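Local coordinates for protein glutathione S-transferase 2 (Heligmosomoides polygyrus, PDB 1TW9) that probably conjugates glutathione to electrophilic substrates as a sigma-family glutathione transferase, releasing a halide from organic halides, at residues Thr45-Gln50 with Gln60-Ser64; Ile88-Ala92 with Ser154-Leu159; Lys121-Leu126 with Val171-Ile175. The contacts are given in a common frame with arbitrary orientation. Numbering follows the deposited sequence.

Interaction 1. Residues Thr45-Gln50 with Gln60-Ser64; sequences TFPFGQ and QLAQS
Residues 45-50 form an irregular loop with a type I turn from F46 to G49, closed by G49 N to F46 O at 3.1 Å; G49 has positive phi (69°), which suits glycine. The end of strand 59-62 runs beside it, with the CA atoms of P47 and A62 6.2 Å apart. Q60 points toward the loop in an m, t rotamer; its long amide arm reaches past the P47 ring, and NE2 donates to T45 O at 3.0 Å (152°). The same NE2 lies 4.0 Å from F46 CD2, at the ring edge. L61 points away, onto I67 and Y70 of helix 64-75, while its backbone pairs with L54. A62 faces the loop; its CB meets both P47 CB (3.9 Å) and F48 CD1 (3.7 Å), a small methyl suiting this close approach of loop and strand. F48, with chi1 m, also packs on A94 of the second subunit, reminiscent of the lock-and-key aromatic of some dimeric relatives. Q63, the N-cap residue, turns the chain with phi/psi of 85/116, and S64 starts the helix. This strand-to-helix turn belongs to the thioredoxin-like domain of glutathione transferases, where the corresponding Gln-Ser pair lines the glutathione site in relatives.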
ATOM      1  N   THR A  45      17.191 -10.615  10.195  1.00 33.42           N
ATOM      2  CA  THR A  45      17.881  -9.359   9.866  1.00 33.31           C
ATOM      3  C   THR A  45      16.965  -8.431   9.057  1.00 32.75           C
ATOM      4  O   THR A  45      17.301  -7.277   8.857  1.00 34.32           O
ATOM      5  CB  THR A  45      19.203  -9.581   9.036  1.00 33.16           C
ATOM      6  OG1 THR A  45      18.899 -10.010   7.699  1.00 34.23           O
ATOM      7  CG2 THR A  45      20.150 -10.689   9.624  1.00 33.21           C
ATOM      8  N   PHE A  46      15.836  -8.946   8.587  1.00 30.81           N
ATOM      9  CA  PHE A  46      14.925  -8.133   7.747  1.00 31.13           C
ATOM     10  C   PHE A  46      13.859  -7.510   8.647  1.00 31.70           C
ATOM     11  O   PHE A  46      13.423  -8.151   9.616  1.00 33.07           O
ATOM     12  CB  PHE A  46      14.299  -8.973   6.645  1.00 31.61           C
ATOM     13  CG  PHE A  46      15.308  -9.672   5.780  1.00 30.58           C
ATOM     14  CD1 PHE A  46      15.235 -11.037   5.577  1.00 32.13           C
ATOM     15  CD2 PHE A  46      16.336  -8.992   5.200  1.00 31.13           C
ATOM     16  CE1 PHE A  46      16.136 -11.660   4.746  1.00 33.65           C
ATOM     17  CE2 PHE A  46      17.239  -9.629   4.392  1.00 32.45           C
ATOM     18  CZ  PHE A  46      17.153 -10.976   4.200  1.00 32.39           C
ATOM     19  N   PRO A  47      13.448  -6.278   8.297  1.00 32.48           N
ATOM     20  CA  PRO A  47      12.542  -5.508   9.148  1.00 32.34           C
ATOM     21  C   PRO A  47      11.289  -6.228   9.609  1.00 31.48           C
ATOM     22  O   PRO A  47      10.910  -6.130  10.784  1.00 33.80           O
ATOM     23  CB  PRO A  47      12.208  -4.318   8.289  1.00 32.74           C
ATOM     24  CG  PRO A  47      13.469  -4.081   7.491  1.00 33.05           C
ATOM     25  CD  PRO A  47      13.845  -5.507   7.120  1.00 32.00           C
ATOM     26  N   PHE A  48      10.677  -7.010   8.735  1.00 31.27           N
ATOM     27  CA  PHE A  48       9.512  -7.760   9.077  1.00 29.27           C
ATOM     28  C   PHE A  48       9.687  -9.253   8.771  1.00 29.25           C
ATOM     29  O   PHE A  48       8.719  -9.963   8.507  1.00 29.55           O
ATOM     30  CB  PHE A  48       8.298  -7.216   8.368  1.00 29.83           C
ATOM     31  CG  PHE A  48       8.148  -5.726   8.548  1.00 29.91           C
ATOM     32  CD1 PHE A  48       8.472  -4.878   7.499  1.00 33.01           C
ATOM     33  CD2 PHE A  48       7.725  -5.202   9.756  1.00 30.19           C
ATOM     34  CE1 PHE A  48       8.392  -3.508   7.664  1.00 33.44           C
ATOM     35  CE2 PHE A  48       7.596  -3.821   9.937  1.00 33.72           C
ATOM     36  CZ  PHE A  48       7.948  -2.987   8.898  1.00 33.64           C
ATOM     37  N   GLY A  49      10.920  -9.699   8.814  1.00 30.62           N
ATOM     38  CA  GLY A  49      11.232 -11.140   8.607  1.00 29.55           C
ATOM     39  C   GLY A  49      11.004 -11.655   7.186  1.00 30.47           C
ATOM     40  O   GLY A  49      10.848 -12.868   6.958  1.00 28.89           O
ATOM     41  N   GLN A  50      10.931 -10.746   6.218  1.00 30.06           N
ATOM     42  CA  GLN A  50      10.605 -11.115   4.846  1.00 30.52           C
ATOM     43  C   GLN A  50      11.418 -10.333   3.846  1.00 29.62           C
ATOM     44  O   GLN A  50      12.059  -9.324   4.189  1.00 28.92           O
ATOM     45  CB  GLN A  50       9.175 -10.839   4.523  1.00 31.50           C
ATOM     46  CG  GLN A  50       8.188 -11.469   5.414  1.00 34.01           C
ATOM     47  CD  GLN A  50       6.907 -10.715   5.267  1.00 38.11           C
ATOM     48  OE1 GLN A  50       6.789  -9.573   5.731  1.00 44.45           O
ATOM     49  NE2 GLN A  50       5.993 -11.279   4.564  1.00 33.16           N
ATOM     50  N   GLN A  60      17.846  -0.126   5.533  1.00 31.11           N
ATOM     51  CA  GLN A  60      16.838  -1.062   5.021  1.00 30.67           C
ATOM     52  C   GLN A  60      15.456  -0.439   4.899  1.00 30.45           C
ATOM     53  O   GLN A  60      15.019   0.295   5.782  1.00 30.99           O
ATOM     54  CB  GLN A  60      16.688  -2.282   5.916  1.00 30.21           C
ATOM     55  CG  GLN A  60      17.888  -3.139   6.078  1.00 31.14           C
ATOM     56  CD  GLN A  60      17.580  -4.299   6.951  1.00 30.88           C
ATOM     57  OE1 GLN A  60      17.134  -4.085   8.089  1.00 32.92           O
ATOM     58  NE2 GLN A  60      17.815  -5.537   6.455  1.00 34.61           N
ATOM     59  N   LEU A  61      14.773  -0.842   3.843  1.00 30.86           N
ATOM     60  CA  LEU A  61      13.389  -0.526   3.602  1.00 30.50           C
ATOM     61  C   LEU A  61      12.711  -1.785   3.068  1.00 31.20           C
ATOM     62  O   LEU A  61      13.106  -2.304   1.992  1.00 31.88           O
ATOM     63  CB  LEU A  61      13.265   0.559   2.552  1.00 31.57           C
ATOM     64  CG  LEU A  61      11.822   0.901   2.021  1.00 31.27           C
ATOM     65  CD1 LEU A  61      10.916   1.426   3.153  1.00 32.23           C
ATOM     66  CD2 LEU A  61      11.825   1.846   0.855  1.00 30.32           C
ATOM     67  N   ALA A  62      11.704  -2.226   3.805  1.00 30.07           N
ATOM     68  CA  ALA A  62      11.006  -3.463   3.461  1.00 30.60           C
ATOM     69  C   ALA A  62       9.653  -3.123   2.811  1.00 30.37           C
ATOM     70  O   ALA A  62       9.246  -1.976   2.752  1.00 31.27           O
ATOM     71  CB  ALA A  62      10.783  -4.314   4.675  1.00 30.71           C
ATOM     72  N   GLN A  63       9.003  -4.161   2.312  1.00 31.71           N
ATOM     73  CA  GLN A  63       7.632  -4.155   1.806  1.00 31.26           C
ATOM     74  C   GLN A  63       7.625  -3.691   0.328  1.00 31.13           C
ATOM     75  O   GLN A  63       7.949  -2.569  -0.014  1.00 31.75           O
ATOM     76  CB  GLN A  63       6.665  -3.376   2.646  1.00 32.34           C
ATOM     77  CG  GLN A  63       6.497  -3.864   4.073  1.00 30.98           C
ATOM     78  CD  GLN A  63       5.700  -5.125   4.162  1.00 33.33           C
ATOM     79  OE1 GLN A  63       5.712  -5.792   5.182  1.00 37.52           O
ATOM     80  NE2 GLN A  63       5.034  -5.480   3.074  1.00 37.84           N
ATOM     81  N   SER A  64       7.212  -4.625  -0.533  1.00 31.12           N
ATOM     82  CA  SER A  64       7.207  -4.458  -1.980  1.00 31.66           C
ATOM     83  C   SER A  64       6.716  -3.126  -2.479  1.00 30.91           C
ATOM     84  O   SER A  64       7.375  -2.436  -3.194  1.00 31.53           O
ATOM     85  CB  SER A  64       6.293  -5.567  -2.601  1.00 31.31           C
ATOM     86  OG  SER A  64       6.513  -5.538  -3.986  1.00 40.29           O
TER

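Interaction 2. Residues Ile88-Ala92 with Ser154-Leu159. Unlike the reference sequence in segment 88-92: L91 (reference Pro).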
ATOM      1  N   ILE A  88      -2.261   6.627  -8.534  1.00 31.33           N
ATOM      2  CA  ILE A  88      -1.376   5.517  -8.842  1.00 31.85           C
ATOM      3  C   ILE A  88      -1.433   4.532  -7.656  1.00 32.34           C
ATOM      4  O   ILE A  88      -1.568   3.299  -7.817  1.00 31.54           O
ATOM      5  CB  ILE A  88       0.047   6.045  -9.137  1.00 31.80           C
ATOM      6  CG1 ILE A  88       0.102   6.808 -10.529  1.00 30.23           C
ATOM      7  CG2 ILE A  88       1.134   4.947  -9.041  1.00 32.83           C
ATOM      8  CD1 ILE A  88       1.320   7.672 -10.728  1.00 31.98           C
ATOM      9  N   ASP A  89      -1.233   5.070  -6.473  1.00 31.39           N
ATOM     10  CA  ASP A  89      -1.341   4.274  -5.241  1.00 32.15           C
ATOM     11  C   ASP A  89      -2.646   3.509  -5.216  1.00 32.08           C
ATOM     12  O   ASP A  89      -2.672   2.331  -4.854  1.00 31.94           O
ATOM     13  CB  ASP A  89      -1.291   5.115  -3.992  1.00 30.76           C
ATOM     14  CG  ASP A  89       0.022   5.724  -3.722  1.00 32.36           C
ATOM     15  OD1 ASP A  89       1.053   5.273  -4.305  1.00 31.12           O
ATOM     16  OD2 ASP A  89       0.178   6.646  -2.889  1.00 29.98           O
ATOM     17  N   SER A  90      -3.737   4.174  -5.526  1.00 32.15           N
ATOM     18  CA  SER A  90      -5.060   3.555  -5.428  1.00 31.65           C
ATOM     19  C   SER A  90      -5.128   2.350  -6.391  1.00 30.53           C
ATOM     20  O   SER A  90      -5.693   1.314  -6.030  1.00 31.06           O
ATOM     21  CB  SER A  90      -6.214   4.552  -5.699  1.00 30.31           C
ATOM     22  OG  SER A  90      -6.312   4.842  -7.066  1.00 33.05           O
ATOM     23  N   LEU A  91      -4.525   2.470  -7.586  1.00 30.54           N
ATOM     24  CA  LEU A  91      -4.548   1.365  -8.557  1.00 31.45           C
ATOM     25  C   LEU A  91      -3.698   0.175  -8.049  1.00 31.99           C
ATOM     26  O   LEU A  91      -4.036  -0.974  -8.273  1.00 33.05           O
ATOM     27  CB  LEU A  91      -4.061   1.861  -9.928  1.00 31.95           C
ATOM     28  CG  LEU A  91      -5.187   2.668 -10.611  1.00 33.33           C
ATOM     29  CD1 LEU A  91      -4.512   3.588 -11.565  1.00 35.54           C
ATOM     30  CD2 LEU A  91      -6.103   1.682 -11.280  1.00 32.71           C
ATOM     31  N   ALA A  92      -2.547   0.455  -7.408  1.00 31.31           N
ATOM     32  CA  ALA A  92      -1.686  -0.570  -6.917  1.00 30.79           C
ATOM     33  C   ALA A  92      -2.373  -1.263  -5.769  1.00 31.37           C
ATOM     34  O   ALA A  92      -2.235  -2.477  -5.607  1.00 31.33           O
ATOM     35  CB  ALA A  92      -0.424  -0.000  -6.467  1.00 31.49           C
ATOM     36  N   SER A 154       4.295   5.148 -15.044  1.00 31.69           N
ATOM     37  CA  SER A 154       4.475   5.135 -13.587  1.00 30.75           C
ATOM     38  C   SER A 154       4.721   3.695 -13.149  1.00 31.90           C
ATOM     39  O   SER A 154       4.454   2.736 -13.910  1.00 31.52           O
ATOM     40  CB  SER A 154       3.286   5.669 -12.843  1.00 31.51           C
ATOM     41  OG  SER A 154       2.147   4.846 -13.034  1.00 32.72           O
ATOM     42  N   TRP A 155       5.050   3.558 -11.879  1.00 29.68           N
ATOM     43  CA  TRP A 155       5.357   2.175 -11.343  1.00 30.10           C
ATOM     44  C   TRP A 155       4.132   1.273 -11.369  1.00 31.67           C
ATOM     45  O   TRP A 155       4.286   0.019 -11.523  1.00 33.17           O
ATOM     46  CB  TRP A 155       5.925   2.249  -9.946  1.00 31.09           C
ATOM     47  CG  TRP A 155       5.048   2.838  -8.890  1.00 30.82           C
ATOM     48  CD1 TRP A 155       4.839   4.175  -8.601  1.00 30.03           C
ATOM     49  CD2 TRP A 155       4.371   2.104  -7.858  1.00 30.15           C
ATOM     50  NE1 TRP A 155       4.040   4.295  -7.472  1.00 30.43           N
ATOM     51  CE2 TRP A 155       3.701   3.040  -7.033  1.00 29.78           C
ATOM     52  CE3 TRP A 155       4.155   0.751  -7.630  1.00 31.86           C
ATOM     53  CZ2 TRP A 155       2.901   2.658  -5.949  1.00 30.13           C
ATOM     54  CZ3 TRP A 155       3.386   0.392  -6.534  1.00 29.86           C
ATOM     55  CH2 TRP A 155       2.783   1.329  -5.715  1.00 32.54           C
ATOM     56  N   VAL A 156       2.944   1.828 -11.282  1.00 32.58           N
ATOM     57  CA  VAL A 156       1.716   0.950 -11.349  1.00 32.23           C
ATOM     58  C   VAL A 156       1.515   0.464 -12.792  1.00 32.25           C
ATOM     59  O   VAL A 156       1.047  -0.650 -13.008  1.00 32.60           O
ATOM     60  CB  VAL A 156       0.415   1.550 -10.778  1.00 32.33           C
ATOM     61  CG1 VAL A 156      -0.175   2.660 -11.716  1.00 32.52           C
ATOM     62  CG2 VAL A 156      -0.583   0.436 -10.516  1.00 33.71           C
ATOM     63  N   ASP A 157       1.878   1.243 -13.811  1.00 32.53           N
ATOM     64  CA  ASP A 157       1.898   0.708 -15.185  1.00 32.66           C
ATOM     65  C   ASP A 157       2.799  -0.548 -15.280  1.00 32.84           C
ATOM     66  O   ASP A 157       2.417  -1.561 -15.871  1.00 31.57           O
ATOM     67  CB  ASP A 157       2.430   1.717 -16.168  1.00 32.36           C
ATOM     68  CG  ASP A 157       1.531   2.866 -16.378  1.00 34.42           C
ATOM     69  OD1 ASP A 157       0.302   2.688 -16.706  1.00 33.02           O
ATOM     70  OD2 ASP A 157       2.056   4.040 -16.270  1.00 35.32           O
ATOM     71  N   LEU A 158       3.992  -0.463 -14.714  1.00 32.41           N
ATOM     72  CA  LEU A 158       4.920  -1.582 -14.620  1.00 33.07           C
ATOM     73  C   LEU A 158       4.345  -2.778 -13.888  1.00 31.92           C
ATOM     74  O   LEU A 158       4.519  -3.927 -14.359  1.00 31.90           O
ATOM     75  CB  LEU A 158       6.308  -1.229 -13.980  1.00 33.21           C
ATOM     76  CG  LEU A 158       7.086  -0.112 -14.595  1.00 33.41           C
ATOM     77  CD1 LEU A 158       8.233   0.252 -13.763  1.00 31.41           C
ATOM     78  CD2 LEU A 158       7.463  -0.457 -15.952  1.00 36.41           C
ATOM     79  N   LEU A 159       3.692  -2.559 -12.757  1.00 32.92           N
ATOM     80  CA  LEU A 159       3.177  -3.639 -11.944  1.00 33.27           C
ATOM     81  C   LEU A 159       2.029  -4.359 -12.717  1.00 32.39           C
ATOM     82  O   LEU A 159       1.996  -5.594 -12.767  1.00 32.55           O
ATOM     83  CB  LEU A 159       2.673  -2.997 -10.671  1.00 33.49           C
ATOM     84  CG  LEU A 159       2.095  -3.875  -9.604  1.00 34.52           C
ATOM     85  CD1 LEU A 159       3.182  -4.794  -9.070  1.00 36.00           C
ATOM     86  CD2 LEU A 159       1.504  -3.069  -8.509  1.00 33.70           C
TER
HETATM   87  O   HOH W   1       2.763   6.563  -6.103  1.00 18.94           O
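Both segments are helical, 88-92 within helix 82-101 and 155-159 in the first turn of helix 155-170, and they run side by side in the same direction: the axes approach to 9.4 Å and cross at 21°. A92 and V156 have the nearest CA atoms, 5.8 Å apart. The second helix starts at S154, its N-cap, whose backbone N donates to D157 OD2 at 2.8 Å; this is one half of a capping-box arrangement, and D157 suits the electropositive helix start. D157 OD1 also ties the turn to H184 and to the backbone of L148. The S-x-x-D sequence matches the N-capping box (S/T-x-x-D) known at this helix in the all-helical C-terminal domain of glutathione transferases. Packing across the interface is almost wholly apolar. I88, whose branched shape offers CG2 and CD1 to different neighbours, sends CD1 to S154 CB (3.5 Å) and CG2 over one face of the W155 indole, 3.8 Å from CE2, and to V156 CG1 (3.8 Å). One turn on, A92 is small enough for the helices to come close: its CB meets W155 CH2 at 3.6 Å and L159 CD2 at 4.2 Å. V156 CG2 fits against L91 CB at 3.8 Å. W155 also brings a polar edge, with NE1 donating to water 1 at 2.9 Å, which in turn donates to D89 OD1 at 2.8 Å. The D89 carboxylate has stronger partners in R69 of its own chain, through OD1, and R69 of the second subunit, through OD2.

Interaction 3. Residues Lys121-Leu126 with Val171-Ile175; sequences KTDVLL and VPEYI
In the helical C-terminal domain of this glutathione transferase, the start of helix 119-142 packs against the loop that leaves helix 155-170 and leads to helix 179-189. Segment 121-126 is helical but contains a wide pi-type turn, in which L126 N bonds K121 O at 3.0 Å. In the partner segment V171 breaks from helical angles (phi/psi -136/89), after which 172-174 resume them without regular helical bonding; P172 suits such a bend, and Y174 N reaches V171 O at 2.8 Å. The CA atoms of K121 and V171 lie 7.9 Å apart, those of L126 and Y174 6.9 Å.

The apolar part joins L125 and L126 to V171 and Y174. L125 points toward the loop, putting CD1 4.0 Å from V171 CG2 and CD2 3.8 Å from Y174 CE1, at the edge of the tyrosine ring. L126 (m, t) carries CD2 to 4.4 Å from V171 CG1, while its CD1 makes a van der Waals contact with E173 CD at 3.8 Å. Y174 (chi1 t) suits this buried place because its ring fills space.

The polar contacts centre on K121 and E173. Beyond them, Y174 OH bonds Y98 OH, and R129, farther along helix 119-142, binds the backbone oxygens of E173 and Y174. K121, extended with chi1 and chi2 both t, lays its aliphatic arm along the loop, CE lying 3.7 Å from V171 CG1. Its ammonium forms a short salt bridge, NZ to E173 OE1 at 2.5 Å. Water 2 accepts bonds from K121 NZ at 3.1 Å and from E173 N at 2.9 Å.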
ATOM      1  N   LYS A 121      -8.430 -21.575 -12.660  1.00 37.08           N
ATOM      2  CA  LYS A 121      -8.577 -20.738 -13.860  1.00 36.60           C
ATOM      3  C   LYS A 121     -10.007 -20.260 -13.984  1.00 35.69           C
ATOM      4  O   LYS A 121     -10.312 -19.062 -13.928  1.00 34.63           O
ATOM      5  CB  LYS A 121      -8.210 -21.539 -15.113  1.00 36.72           C
ATOM      6  CG  LYS A 121      -8.289 -20.815 -16.467  1.00 37.13           C
ATOM      7  CD  LYS A 121      -8.517 -21.854 -17.605  1.00 37.29           C
ATOM      8  CE  LYS A 121      -7.840 -21.511 -18.944  1.00 38.85           C
ATOM      9  NZ  LYS A 121      -8.686 -20.765 -19.967  1.00 39.29           N
ATOM     10  N   THR A 122     -10.900 -21.224 -14.129  1.00 34.81           N
ATOM     11  CA  THR A 122     -12.278 -20.912 -14.406  1.00 34.95           C
ATOM     12  C   THR A 122     -13.038 -20.438 -13.162  1.00 34.84           C
ATOM     13  O   THR A 122     -13.955 -19.619 -13.272  1.00 35.30           O
ATOM     14  CB  THR A 122     -12.987 -22.116 -15.116  1.00 34.82           C
ATOM     15  OG1 THR A 122     -14.385 -21.849 -15.236  1.00 35.09           O
ATOM     16  CG2 THR A 122     -12.928 -23.397 -14.301  1.00 35.61           C
ATOM     17  N   ASP A 123     -12.659 -20.929 -11.986  1.00 34.89           N
ATOM     18  CA  ASP A 123     -13.430 -20.627 -10.789  1.00 35.31           C
ATOM     19  C   ASP A 123     -13.014 -19.326 -10.123  1.00 35.31           C
ATOM     20  O   ASP A 123     -13.868 -18.613  -9.586  1.00 35.61           O
ATOM     21  CB  ASP A 123     -13.399 -21.807  -9.814  1.00 36.11           C
ATOM     22  CG  ASP A 123     -14.284 -22.981 -10.285  1.00 37.15           C
ATOM     23  OD1 ASP A 123     -14.836 -22.901 -11.410  1.00 39.17           O
ATOM     24  OD2 ASP A 123     -14.492 -24.021  -9.607  1.00 39.44           O
ATOM     25  N   VAL A 124     -11.722 -19.004 -10.156  1.00 34.05           N
ATOM     26  CA  VAL A 124     -11.257 -17.806  -9.471  1.00 33.51           C
ATOM     27  C   VAL A 124     -10.585 -16.807 -10.422  1.00 32.54           C
ATOM     28  O   VAL A 124     -10.923 -15.620 -10.398  1.00 32.24           O
ATOM     29  CB  VAL A 124     -10.369 -18.125  -8.201  1.00 33.59           C
ATOM     30  CG1 VAL A 124     -10.779 -19.439  -7.538  1.00 33.63           C
ATOM     31  CG2 VAL A 124      -8.882 -18.110  -8.508  1.00 33.98           C
ATOM     32  N   LEU A 125      -9.673 -17.277 -11.270  1.00 30.91           N
ATOM     33  CA  LEU A 125      -8.853 -16.361 -12.073  1.00 31.36           C
ATOM     34  C   LEU A 125      -9.725 -15.471 -12.953  1.00 30.96           C
ATOM     35  O   LEU A 125      -9.656 -14.239 -12.894  1.00 29.79           O
ATOM     36  CB  LEU A 125      -7.894 -17.151 -12.969  1.00 30.91           C
ATOM     37  CG  LEU A 125      -6.590 -16.511 -13.406  1.00 30.98           C
ATOM     38  CD1 LEU A 125      -6.321 -16.805 -14.876  1.00 29.97           C
ATOM     39  CD2 LEU A 125      -6.504 -15.057 -13.101  1.00 27.58           C
ATOM     40  N   LEU A 126     -10.530 -16.106 -13.795  1.00 32.00           N
ATOM     41  CA  LEU A 126     -11.269 -15.391 -14.838  1.00 32.90           C
ATOM     42  C   LEU A 126     -12.335 -14.434 -14.269  1.00 33.85           C
ATOM     43  O   LEU A 126     -12.405 -13.296 -14.727  1.00 34.18           O
ATOM     44  CB  LEU A 126     -11.786 -16.354 -15.923  1.00 33.76           C
ATOM     45  CG  LEU A 126     -10.617 -17.038 -16.689  1.00 33.92           C
ATOM     46  CD1 LEU A 126     -11.131 -18.053 -17.678  1.00 36.90           C
ATOM     47  CD2 LEU A 126      -9.625 -16.067 -17.408  1.00 35.26           C
ATOM     48  N   VAL A 171      -2.293 -18.344 -19.260  1.00 32.58           N
ATOM     49  CA  VAL A 171      -3.671 -18.497 -19.639  1.00 31.94           C
ATOM     50  C   VAL A 171      -3.960 -17.523 -20.770  1.00 32.04           C
ATOM     51  O   VAL A 171      -4.354 -16.361 -20.495  1.00 28.61           O
ATOM     52  CB  VAL A 171      -4.560 -18.195 -18.443  1.00 32.67           C
ATOM     53  CG1 VAL A 171      -6.043 -18.258 -18.812  1.00 30.98           C
ATOM     54  CG2 VAL A 171      -4.236 -19.189 -17.271  1.00 31.94           C
ATOM     55  N   PRO A 172      -3.748 -17.951 -22.029  1.00 32.06           N
ATOM     56  CA  PRO A 172      -3.958 -17.068 -23.193  1.00 33.11           C
ATOM     57  C   PRO A 172      -5.273 -16.301 -23.186  1.00 33.35           C
ATOM     58  O   PRO A 172      -5.284 -15.134 -23.617  1.00 35.56           O
ATOM     59  CB  PRO A 172      -3.910 -18.032 -24.369  1.00 33.47           C
ATOM     60  CG  PRO A 172      -2.974 -19.067 -23.939  1.00 33.56           C
ATOM     61  CD  PRO A 172      -3.218 -19.260 -22.452  1.00 32.89           C
ATOM     62  N   GLU A 173      -6.362 -16.902 -22.689  1.00 33.49           N
ATOM     63  CA  GLU A 173      -7.672 -16.255 -22.694  1.00 34.33           C
ATOM     64  C   GLU A 173      -7.778 -15.096 -21.683  1.00 32.16           C
ATOM     65  O   GLU A 173      -8.753 -14.384 -21.640  1.00 30.36           O
ATOM     66  CB  GLU A 173      -8.857 -17.269 -22.640  1.00 36.04           C
ATOM     67  CG  GLU A 173      -9.439 -17.707 -21.298  1.00 39.47           C
ATOM     68  CD  GLU A 173     -10.684 -18.624 -21.448  1.00 40.89           C
ATOM     69  OE1 GLU A 173     -10.508 -19.877 -21.479  1.00 49.82           O
ATOM     70  OE2 GLU A 173     -11.862 -18.130 -21.534  1.00 49.31           O
ATOM     71  N   TYR A 174      -6.762 -14.904 -20.851  1.00 31.67           N
ATOM     72  CA  TYR A 174      -6.804 -13.855 -19.815  1.00 32.17           C
ATOM     73  C   TYR A 174      -7.157 -12.485 -20.369  1.00 31.20           C
ATOM     74  O   TYR A 174      -7.867 -11.722 -19.750  1.00 31.44           O
ATOM     75  CB  TYR A 174      -5.480 -13.835 -19.078  1.00 32.25           C
ATOM     76  CG  TYR A 174      -5.382 -12.841 -17.924  1.00 32.06           C
ATOM     77  CD1 TYR A 174      -5.759 -13.185 -16.653  1.00 34.19           C
ATOM     78  CD2 TYR A 174      -4.880 -11.587 -18.121  1.00 29.06           C
ATOM     79  CE1 TYR A 174      -5.686 -12.263 -15.615  1.00 33.59           C
ATOM     80  CE2 TYR A 174      -4.775 -10.681 -17.107  1.00 29.65           C
ATOM     81  CZ  TYR A 174      -5.222 -11.017 -15.855  1.00 31.54           C
ATOM     82  OH  TYR A 174      -5.181 -10.136 -14.800  1.00 31.09           O
ATOM     83  N   ILE A 175      -6.599 -12.178 -21.530  1.00 30.45           N
ATOM     84  CA  ILE A 175      -6.726 -10.902 -22.145  1.00 30.96           C
ATOM     85  C   ILE A 175      -7.898 -10.745 -23.117  1.00 29.53           C
ATOM     86  O   ILE A 175      -8.182  -9.627 -23.619  1.00 29.91           O
ATOM     87  CB  ILE A 175      -5.344 -10.643 -22.812  1.00 32.33           C
ATOM     88  CG1 ILE A 175      -5.034  -9.180 -22.751  1.00 40.81           C
ATOM     89  CG2 ILE A 175      -5.175 -11.345 -24.089  1.00 33.89           C
ATOM     90  CD1 ILE A 175      -5.210  -8.590 -21.365  1.00 43.77           C
TER
HETATM   91  O   HOH W   2      -6.963 -19.685 -22.344  1.00 45.31           O

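Overall arrangement
The three contacts span both domains of the transferase. Interaction 1 closes first along the chain and lies in the thioredoxin-like domain at the edge strand 59-62; interactions 2 and 3 follow among the C-terminal helices, and their segments alternate in sequence. Interaction 2 is the most central, its centre about 8 Å from that of the chain. Its centre is 21 Å from interaction 1 and 22 Å from interaction 3, whose centres are 32 Å apart; none touches another. Helix 155-170 links interactions 2 and 3, starting in one and ending just before the loop of the other. F48 of one chain packs on L91 of the other, bringing parts of interactions 1 and 2 together across the subunit interface, whereas interaction 3 touches no other protein chain of the assembly.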